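Local coordinates for protein arginase (RocF) (Helicobacter pylori, PDB 4G3H) that probably hydrolyses L-arginine to L-ornithine and urea, using a pair of manganese ions bound in an alpha/beta arginase fold, at residues R23-H32 / E295-I306; F53-Y63 / A158-G166. All blocks are in the same frame, centred on the assembly; numbering follows the deposited sequence.

Contact 1 of 2, residues R23-H32 / E295-I306; sequences RLREALSATH and EKQVLEILDLII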
# COMPACT_ATOMS: atom_id res chain seq x y z
N ARG A 23 6.62 -15.26 5.85
CA ARG A 23 5.72 -16.05 6.69
C ARG A 23 4.35 -16.14 6.03
O ARG A 23 3.74 -17.21 5.97
CB ARG A 23 5.52 -15.39 8.06
CG ARG A 23 6.61 -15.59 9.09
CD ARG A 23 6.03 -15.27 10.46
NE ARG A 23 7.00 -15.31 11.54
CZ ARG A 23 6.68 -15.18 12.83
NH1 ARG A 23 7.62 -15.22 13.75
NH2 ARG A 23 5.41 -15.02 13.18
N LEU A 24 3.86 -15.00 5.55
CA LEU A 24 2.57 -14.92 4.90
C LEU A 24 2.57 -15.72 3.59
O LEU A 24 1.60 -16.40 3.28
CB LEU A 24 2.20 -13.45 4.66
CG LEU A 24 2.08 -12.63 5.96
CD1 LEU A 24 1.94 -11.16 5.65
CD2 LEU A 24 0.88 -13.12 6.77
N ARG A 25 3.66 -15.64 2.83
CA ARG A 25 3.77 -16.37 1.57
C ARG A 25 3.66 -17.88 1.80
O ARG A 25 2.96 -18.58 1.06
CB ARG A 25 5.11 -16.09 0.89
CG ARG A 25 5.26 -14.70 0.29
CD ARG A 25 6.71 -14.44 -0.10
NE ARG A 25 7.22 -15.35 -1.12
CZ ARG A 25 8.46 -15.30 -1.61
NH1 ARG A 25 9.31 -14.38 -1.18
NH2 ARG A 25 8.84 -16.17 -2.55
N GLU A 26 4.36 -18.38 2.81
CA GLU A 26 4.34 -19.80 3.11
C GLU A 26 2.97 -20.25 3.62
O GLU A 26 2.49 -21.32 3.25
CB GLU A 26 5.45 -20.15 4.11
CG GLU A 26 6.85 -19.97 3.50
CD GLU A 26 7.99 -20.27 4.46
OE1 GLU A 26 9.16 -20.30 4.01
OE2 GLU A 26 7.74 -20.47 5.67
N ALA A 27 2.31 -19.46 4.42
CA ALA A 27 1.04 -19.67 4.87
C ALA A 27 -0.02 -19.68 3.78
O ALA A 27 -0.67 -20.52 3.73
CB ALA A 27 0.69 -18.87 6.00
N LEU A 28 -0.01 -18.80 2.85
CA LEU A 28 -0.81 -18.72 1.74
C LEU A 28 -0.67 -19.92 0.72
O LEU A 28 -1.51 -20.29 0.18
CB LEU A 28 -0.79 -17.38 1.10
CG LEU A 28 -1.28 -16.16 1.76
CD1 LEU A 28 -1.05 -15.00 1.15
CD2 LEU A 28 -2.54 -16.33 2.15
N SER A 29 0.49 -20.37 0.58
CA SER A 29 0.83 -21.38 -0.26
C SER A 29 0.19 -22.67 0.04
O SER A 29 -0.18 -23.26 -0.70
CB SER A 29 2.27 -21.51 -0.14
OG SER A 29 2.82 -22.06 -1.09
N ALA A 30 0.09 -22.97 1.28
CA ALA A 30 -0.63 -23.99 1.81
C ALA A 30 -2.10 -23.92 1.63
O ALA A 30 -2.66 -24.82 1.61
CB ALA A 30 -0.30 -24.21 3.18
N THR A 31 -2.67 -22.78 1.67
CA THR A 31 -4.03 -22.67 1.55
C THR A 31 -4.63 -22.23 0.28
O THR A 31 -4.83 -23.01 -0.49
CB THR A 31 -4.48 -21.73 2.61
OG1 THR A 31 -3.98 -20.44 2.55
CG2 THR A 31 -4.24 -22.17 3.79
N HIS A 32 -4.69 -20.99 0.01
CA HIS A 32 -5.14 -20.29 -1.16
C HIS A 32 -4.26 -20.65 -2.45
O HIS A 32 -4.67 -20.69 -3.48
CB HIS A 32 -5.31 -18.82 -1.03
CG HIS A 32 -6.27 -18.37 -0.03
ND1 HIS A 32 -7.58 -18.37 -0.20
CD2 HIS A 32 -6.06 -17.88 1.17
CE1 HIS A 32 -8.13 -17.90 0.85
NE2 HIS A 32 -7.21 -17.56 1.68
N GLU A 295 -0.59 -12.98 14.01
CA GLU A 295 -0.38 -13.58 12.71
C GLU A 295 -1.71 -14.09 12.18
O GLU A 295 -2.03 -13.92 10.99
CB GLU A 295 0.64 -14.72 12.80
CG GLU A 295 0.93 -15.35 11.45
CD GLU A 295 2.13 -16.25 11.47
OE1 GLU A 295 3.25 -15.74 11.68
OE2 GLU A 295 1.95 -17.48 11.29
N LYS A 296 -2.50 -14.70 13.06
CA LYS A 296 -3.80 -15.21 12.66
C LYS A 296 -4.70 -14.08 12.16
O LYS A 296 -5.46 -14.25 11.22
CB LYS A 296 -4.48 -15.93 13.83
CG LYS A 296 -3.85 -17.28 14.18
CD LYS A 296 -4.77 -18.14 15.06
CE LYS A 296 -4.92 -17.57 16.46
NZ LYS A 296 -3.66 -17.66 17.25
N GLN A 297 -4.61 -12.92 12.80
CA GLN A 297 -5.42 -11.79 12.39
C GLN A 297 -5.06 -11.32 10.98
O GLN A 297 -5.95 -11.07 10.16
CB GLN A 297 -5.28 -10.64 13.38
CG GLN A 297 -5.90 -10.96 14.74
CD GLN A 297 -5.79 -9.82 15.72
OE1 GLN A 297 -4.71 -9.28 15.95
NE2 GLN A 297 -6.91 -9.46 16.33
N VAL A 298 -3.77 -11.23 10.69
CA VAL A 298 -3.30 -10.81 9.38
C VAL A 298 -3.77 -11.84 8.34
O VAL A 298 -4.33 -11.48 7.30
CB VAL A 298 -1.75 -10.69 9.36
CG1 VAL A 298 -1.25 -10.35 7.97
CG2 VAL A 298 -1.31 -9.61 10.35
N LEU A 299 -3.56 -13.11 8.64
CA LEU A 299 -3.98 -14.17 7.74
C LEU A 299 -5.48 -14.09 7.48
O LEU A 299 -5.95 -14.40 6.39
CB LEU A 299 -3.60 -15.54 8.32
CG LEU A 299 -2.11 -15.87 8.13
CD1 LEU A 299 -1.76 -17.17 8.83
CD2 LEU A 299 -1.81 -15.97 6.64
N GLU A 300 -6.25 -13.67 8.48
CA GLU A 300 -7.69 -13.53 8.32
C GLU A 300 -7.99 -12.34 7.41
O GLU A 300 -8.92 -12.39 6.60
CB GLU A 300 -8.36 -13.35 9.68
CG GLU A 300 -8.44 -14.65 10.48
CD GLU A 300 -8.99 -14.45 11.89
OE1 GLU A 300 -10.02 -13.76 12.04
OE2 GLU A 300 -8.38 -14.99 12.84
N ILE A 301 -7.20 -11.27 7.54
CA ILE A 301 -7.36 -10.09 6.69
C ILE A 301 -7.15 -10.56 5.25
O ILE A 301 -7.91 -10.22 4.34
CB ILE A 301 -6.29 -9.02 7.00
CG1 ILE A 301 -6.32 -8.63 8.48
CG2 ILE A 301 -6.50 -7.80 6.12
CD1 ILE A 301 -7.55 -7.87 8.90
N LEU A 302 -6.10 -11.34 5.05
CA LEU A 302 -5.76 -11.86 3.73
C LEU A 302 -6.86 -12.77 3.17
O LEU A 302 -7.22 -12.63 2.00
CB LEU A 302 -4.41 -12.59 3.78
CG LEU A 302 -3.11 -11.83 3.42
CD1 LEU A 302 -3.33 -10.31 3.39
CD2 LEU A 302 -2.01 -12.20 4.41
N ASP A 303 -7.39 -13.68 3.99
CA ASP A 303 -8.47 -14.56 3.53
C ASP A 303 -9.66 -13.72 3.05
O ASP A 303 -10.26 -14.01 2.02
CB ASP A 303 -8.98 -15.47 4.65
CG ASP A 303 -7.97 -16.51 5.07
OD1 ASP A 303 -7.21 -16.99 4.20
OD2 ASP A 303 -7.95 -16.85 6.27
N LEU A 304 -9.99 -12.70 3.83
CA LEU A 304 -11.10 -11.82 3.50
C LEU A 304 -10.87 -11.12 2.15
O LEU A 304 -11.78 -11.04 1.32
CB LEU A 304 -11.28 -10.78 4.61
CG LEU A 304 -12.39 -9.74 4.51
CD1 LEU A 304 -12.74 -9.24 5.89
CD2 LEU A 304 -11.96 -8.60 3.62
N ILE A 305 -9.66 -10.61 1.94
CA ILE A 305 -9.34 -9.93 0.69
C ILE A 305 -9.37 -10.91 -0.48
O ILE A 305 -9.96 -10.64 -1.52
CB ILE A 305 -7.94 -9.31 0.74
CG1 ILE A 305 -7.88 -8.25 1.84
CG2 ILE A 305 -7.57 -8.74 -0.63
CD1 ILE A 305 -6.50 -7.67 2.05
N ILE A 306 -8.71 -12.05 -0.29
CA ILE A 306 -8.64 -13.06 -1.33
C ILE A 306 -10.01 -13.63 -1.69
O ILE A 306 -10.35 -13.72 -2.88
CB ILE A 306 -7.72 -14.21 -0.90
CG1 ILE A 306 -6.29 -13.67 -0.75
CG2 ILE A 306 -7.76 -15.34 -1.94
CD1 ILE A 306 -5.31 -14.66 -0.15
O HOH W 1 4.08 -18.51 8.95
O HOH W 2 -4.98 -18.81 4.96
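Glu295 opens the contact by meeting Arg23: its OE1 accepts from NH2 at 2.7 Å, completing a salt bridge in which the carboxylate stands steeply to the guanidinium, their planes 78° apart. With CG opposite the backbone N (chi1 -178°) and the chain extended beyond it, the glutamate spans the gap between helices; Tyr282 adds a weak hydrogen bond to the same oxygen. One turn on, Val298 lays CG1 across CD2 of Leu24 at 3.7 Å. That leucine methyl also touches Leu299 CD2, whose other close neighbour, Ala27 CB, is small enough to let the branched leucine lie against its helix. Segments 23-30 and 295-306, crossing at -56°, belong to the first and last helices of the chain, side by side on the arginase alpha/beta fold. Leu302 CD2 reaches the same Leu24 methyl at 3.8 Å, while Val279 of strand 274-280 touches its side chain too. Asp303 then brings back polarity: OD1 takes the NE2-H of His32 at 2.6 Å, near the imidazole plane, on the anti side of the carboxylate but somewhat out of its plane, and a water also donates to it. Ile306 finishes the segment with CG2 over one face of that imidazole and CD1 against Leu28 CD2.

Contact 2 of 2, residues F53-Y63 / A158-G166; sequences FRYAKNFEDYY and AWQKLCSLG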
# COMPACT_ATOMS: atom_id res chain seq x y z
N PHE A 53 15.09 2.94 -0.23
CA PHE A 53 15.42 4.31 -0.58
C PHE A 53 15.97 5.03 0.66
O PHE A 53 15.26 5.19 1.65
CB PHE A 53 14.18 5.04 -1.11
CG PHE A 53 14.45 6.43 -1.59
CD1 PHE A 53 15.64 6.75 -2.24
CD2 PHE A 53 13.49 7.43 -1.42
CE1 PHE A 53 15.87 8.04 -2.72
CE2 PHE A 53 13.71 8.72 -1.90
CZ PHE A 53 14.91 9.03 -2.55
N ARG A 54 17.24 5.43 0.60
CA ARG A 54 17.87 6.11 1.72
C ARG A 54 18.13 7.58 1.38
O ARG A 54 19.08 8.18 1.88
CB ARG A 54 19.19 5.42 2.09
CG ARG A 54 19.02 3.97 2.53
CD ARG A 54 20.32 3.34 3.03
NE ARG A 54 21.35 3.35 2.01
CZ ARG A 54 21.96 2.29 1.50
NH1 ARG A 54 22.88 2.47 0.57
NH2 ARG A 54 21.66 1.05 1.89
N TYR A 55 17.28 8.13 0.53
CA TYR A 55 17.38 9.53 0.11
C TYR A 55 18.77 9.88 -0.41
O TYR A 55 19.23 9.30 -1.40
CB TYR A 55 17.01 10.44 1.28
CG TYR A 55 15.76 9.99 2.00
CD1 TYR A 55 15.82 9.07 3.04
CD2 TYR A 55 14.50 10.43 1.58
CE1 TYR A 55 14.66 8.59 3.66
CE2 TYR A 55 13.34 9.96 2.19
CZ TYR A 55 13.43 9.04 3.22
OH TYR A 55 12.28 8.56 3.81
N ALA A 56 19.43 10.82 0.25
CA ALA A 56 20.76 11.25 -0.17
C ALA A 56 21.77 10.10 -0.16
O ALA A 56 22.68 10.06 -0.99
CB ALA A 56 21.25 12.38 0.74
N LYS A 57 21.61 9.17 0.77
CA LYS A 57 22.52 8.03 0.88
C LYS A 57 22.71 7.26 -0.43
O LYS A 57 23.83 6.92 -0.80
CB LYS A 57 22.06 7.06 1.97
CG LYS A 57 21.86 7.66 3.35
CD LYS A 57 23.06 8.47 3.81
CE LYS A 57 22.92 8.87 5.27
NZ LYS A 57 22.95 7.67 6.16
N ASN A 58 21.61 6.98 -1.13
CA ASN A 58 21.69 6.21 -2.37
C ASN A 58 20.66 6.61 -3.42
O ASN A 58 20.11 5.75 -4.11
CB ASN A 58 21.53 4.72 -2.05
CG ASN A 58 20.12 4.37 -1.58
OD1 ASN A 58 19.45 5.17 -0.92
ND2 ASN A 58 19.67 3.17 -1.91
N PHE A 59 20.41 7.91 -3.55
CA PHE A 59 19.43 8.39 -4.51
C PHE A 59 19.57 7.81 -5.91
O PHE A 59 18.60 7.30 -6.47
CB PHE A 59 19.47 9.93 -4.58
CG PHE A 59 18.31 10.53 -5.35
CD1 PHE A 59 18.25 10.45 -6.74
CD2 PHE A 59 17.28 11.18 -4.67
CE1 PHE A 59 17.17 11.00 -7.44
CE2 PHE A 59 16.20 11.73 -5.36
CZ PHE A 59 16.15 11.64 -6.75
N GLU A 60 20.77 7.89 -6.48
CA GLU A 60 20.99 7.39 -7.83
C GLU A 60 20.78 5.88 -7.95
O GLU A 60 20.14 5.41 -8.89
CB GLU A 60 22.40 7.76 -8.31
CG GLU A 60 22.60 7.59 -9.81
CD GLU A 60 21.76 8.56 -10.63
OE1 GLU A 60 20.53 8.58 -10.46
OE2 GLU A 60 22.34 9.31 -11.44
N ASP A 61 21.32 5.12 -7.00
CA ASP A 61 21.18 3.67 -7.02
C ASP A 61 19.70 3.29 -6.96
O ASP A 61 19.24 2.43 -7.71
CB ASP A 61 21.90 3.04 -5.83
CG ASP A 61 23.39 3.30 -5.85
OD1 ASP A 61 24.04 3.01 -6.88
OD2 ASP A 61 23.92 3.80 -4.83
N TYR A 62 18.96 3.96 -6.08
CA TYR A 62 17.54 3.70 -5.92
C TYR A 62 16.82 4.03 -7.22
O TYR A 62 15.97 3.27 -7.68
CB TYR A 62 16.97 4.56 -4.79
CG TYR A 62 15.48 4.40 -4.60
CD1 TYR A 62 14.96 3.28 -3.95
CD2 TYR A 62 14.59 5.36 -5.07
CE1 TYR A 62 13.58 3.13 -3.77
CE2 TYR A 62 13.22 5.22 -4.91
CZ TYR A 62 12.72 4.11 -4.26
OH TYR A 62 11.36 4.00 -4.09
N TYR A 63 17.17 5.17 -7.80
CA TYR A 63 16.56 5.59 -9.05
C TYR A 63 16.73 4.52 -10.12
O TYR A 63 15.77 4.08 -10.73
CB TYR A 63 17.18 6.90 -9.54
CG TYR A 63 16.69 7.31 -10.90
CD1 TYR A 63 15.43 7.89 -11.06
CD2 TYR A 63 17.46 7.08 -12.04
CE1 TYR A 63 14.96 8.23 -12.32
CE2 TYR A 63 17.00 7.43 -13.30
CZ TYR A 63 15.75 8.00 -13.44
OH TYR A 63 15.28 8.34 -14.69
N ALA A 158 16.52 16.14 -9.91
CA ALA A 158 16.67 14.73 -9.59
C ALA A 158 15.33 14.17 -9.11
O ALA A 158 14.89 13.11 -9.55
CB ALA A 158 17.73 14.54 -8.51
N TRP A 159 14.68 14.89 -8.19
CA TRP A 159 13.39 14.46 -7.68
C TRP A 159 12.32 14.39 -8.76
O TRP A 159 11.50 13.46 -8.78
CB TRP A 159 12.92 15.38 -6.56
CG TRP A 159 13.53 15.04 -5.25
CD1 TRP A 159 14.59 15.65 -4.65
CD2 TRP A 159 13.15 13.96 -4.39
NE1 TRP A 159 14.90 15.02 -3.47
CE2 TRP A 159 14.03 13.97 -3.29
CE3 TRP A 159 12.15 12.97 -4.45
CZ2 TRP A 159 13.94 13.04 -2.24
CZ3 TRP A 159 12.06 12.05 -3.41
CH2 TRP A 159 12.95 12.09 -2.32
N GLN A 160 12.32 15.36 -9.66
CA GLN A 160 11.35 15.38 -10.74
C GLN A 160 11.60 14.16 -11.61
O GLN A 160 10.67 13.55 -12.13
CB GLN A 160 11.49 16.66 -11.58
CG GLN A 160 10.45 16.81 -12.68
CD GLN A 160 10.74 15.95 -13.91
OE1 GLN A 160 9.88 15.78 -14.77
NE2 GLN A 160 11.96 15.43 -13.99
N LYS A 161 12.87 13.80 -11.74
CA LYS A 161 13.27 12.64 -12.53
C LYS A 161 12.68 11.38 -11.88
O LYS A 161 12.08 10.54 -12.55
CB LYS A 161 14.80 12.54 -12.58
CG LYS A 161 15.34 11.44 -13.48
CD LYS A 161 16.73 10.96 -13.02
CE LYS A 161 17.78 12.06 -13.04
NZ LYS A 161 19.09 11.58 -12.51
N LEU A 162 12.87 11.27 -10.57
CA LEU A 162 12.40 10.13 -9.80
C LEU A 162 10.87 10.01 -9.74
O LEU A 162 10.31 8.96 -10.10
CB LEU A 162 12.97 10.22 -8.38
CG LEU A 162 12.53 9.18 -7.36
CD1 LEU A 162 12.88 7.78 -7.85
CD2 LEU A 162 13.21 9.46 -6.02
N CYS A 163 10.19 11.07 -9.29
CA CYS A 163 8.73 11.08 -9.19
C CYS A 163 8.11 10.80 -10.54
O CYS A 163 6.93 10.44 -10.64
CB CYS A 163 8.24 12.45 -8.72
SG CYS A 163 8.78 12.90 -7.08
N SER A 164 8.81 11.00 -11.57
CA SER A 164 8.40 10.65 -12.83
C SER A 164 8.66 9.30 -13.41
O SER A 164 8.29 9.08 -14.43
CB SER A 164 9.07 11.56 -13.75
OG SER A 164 8.15 12.34 -14.25
N LEU A 165 9.34 8.47 -12.73
CA LEU A 165 9.59 7.20 -13.23
C LEU A 165 8.43 6.41 -13.47
O LEU A 165 7.49 6.49 -12.90
CB LEU A 165 10.25 6.41 -12.16
CG LEU A 165 11.60 6.61 -11.87
CD1 LEU A 165 12.01 5.96 -10.90
CD2 LEU A 165 12.19 6.15 -12.98
N GLY A 166 8.54 5.88 -14.59
CA GLY A 166 7.63 5.06 -15.31
C GLY A 166 6.52 5.73 -16.01
O GLY A 166 5.79 5.14 -16.58
O HOH W 3 12.34 9.76 -15.16
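Phe59 points the edge of its ring at the indole face of Trp159, CE2 lying 3.7 Å from Trp159 CE2 with the planes at 80° to the five-membered ring, a T-shaped pair. Its CG lies opposite the backbone N (chi1 -169°), which carries the ring across to the other helix, where CE1 also meets Ala158 CB at 3.7 Å; the small alanine lets the phenyl come close to the backbone. Phe53 joins from the preceding loop, its CE2 3.5 Å from Trp159 CH2, the two rings meeting obliquely. Leu162 fills the angles among these rings: CD2 lies obliquely by Phe59 CZ at 3.7 Å, and CD1 lies at the edge of Tyr62, 3.9 Å from CE2. One helical turn after Phe59, Tyr63 receives Lys161, which, bending at chi3, places NZ over one face, 4.9 Å from the ring centroid, in a cation-pi contact, with a long ion pair to Glu60. The phenol oxygen of Tyr63 is hydrogen-bonded to Lys67, and Leu165 CD2 lies 3.5 Å from Tyr63 CE1. Flat rings suit this place because they can turn edge to face, so that Phe59 and Phe53 share Trp159. These three form an aromatic cluster, joining the start of helix 59-78 to the end of helix 153-163 in the arginase fold.

Contacts 1 and 2 lie on opposite sides of the chain's centre, their own centres about 33 Å apart, and share no helix. Each is partly buried, with a similar mixture of apolar middle and polar margin. The 23-32/295-306 contact joins the first and last helices of the chain and relies on aliphatic side chains between two short polar bonds, a salt bridge and a histidine-carboxylate bond. The 53-63/158-166 contact, whose helical segments run within 21° of parallel, is dominated by aromatic rings; no direct hydrogen bond crosses it, and its lysine ammonium group lies over a tyrosine ring and makes a long ion pair with a glutamate. Neither touches the manganese ions.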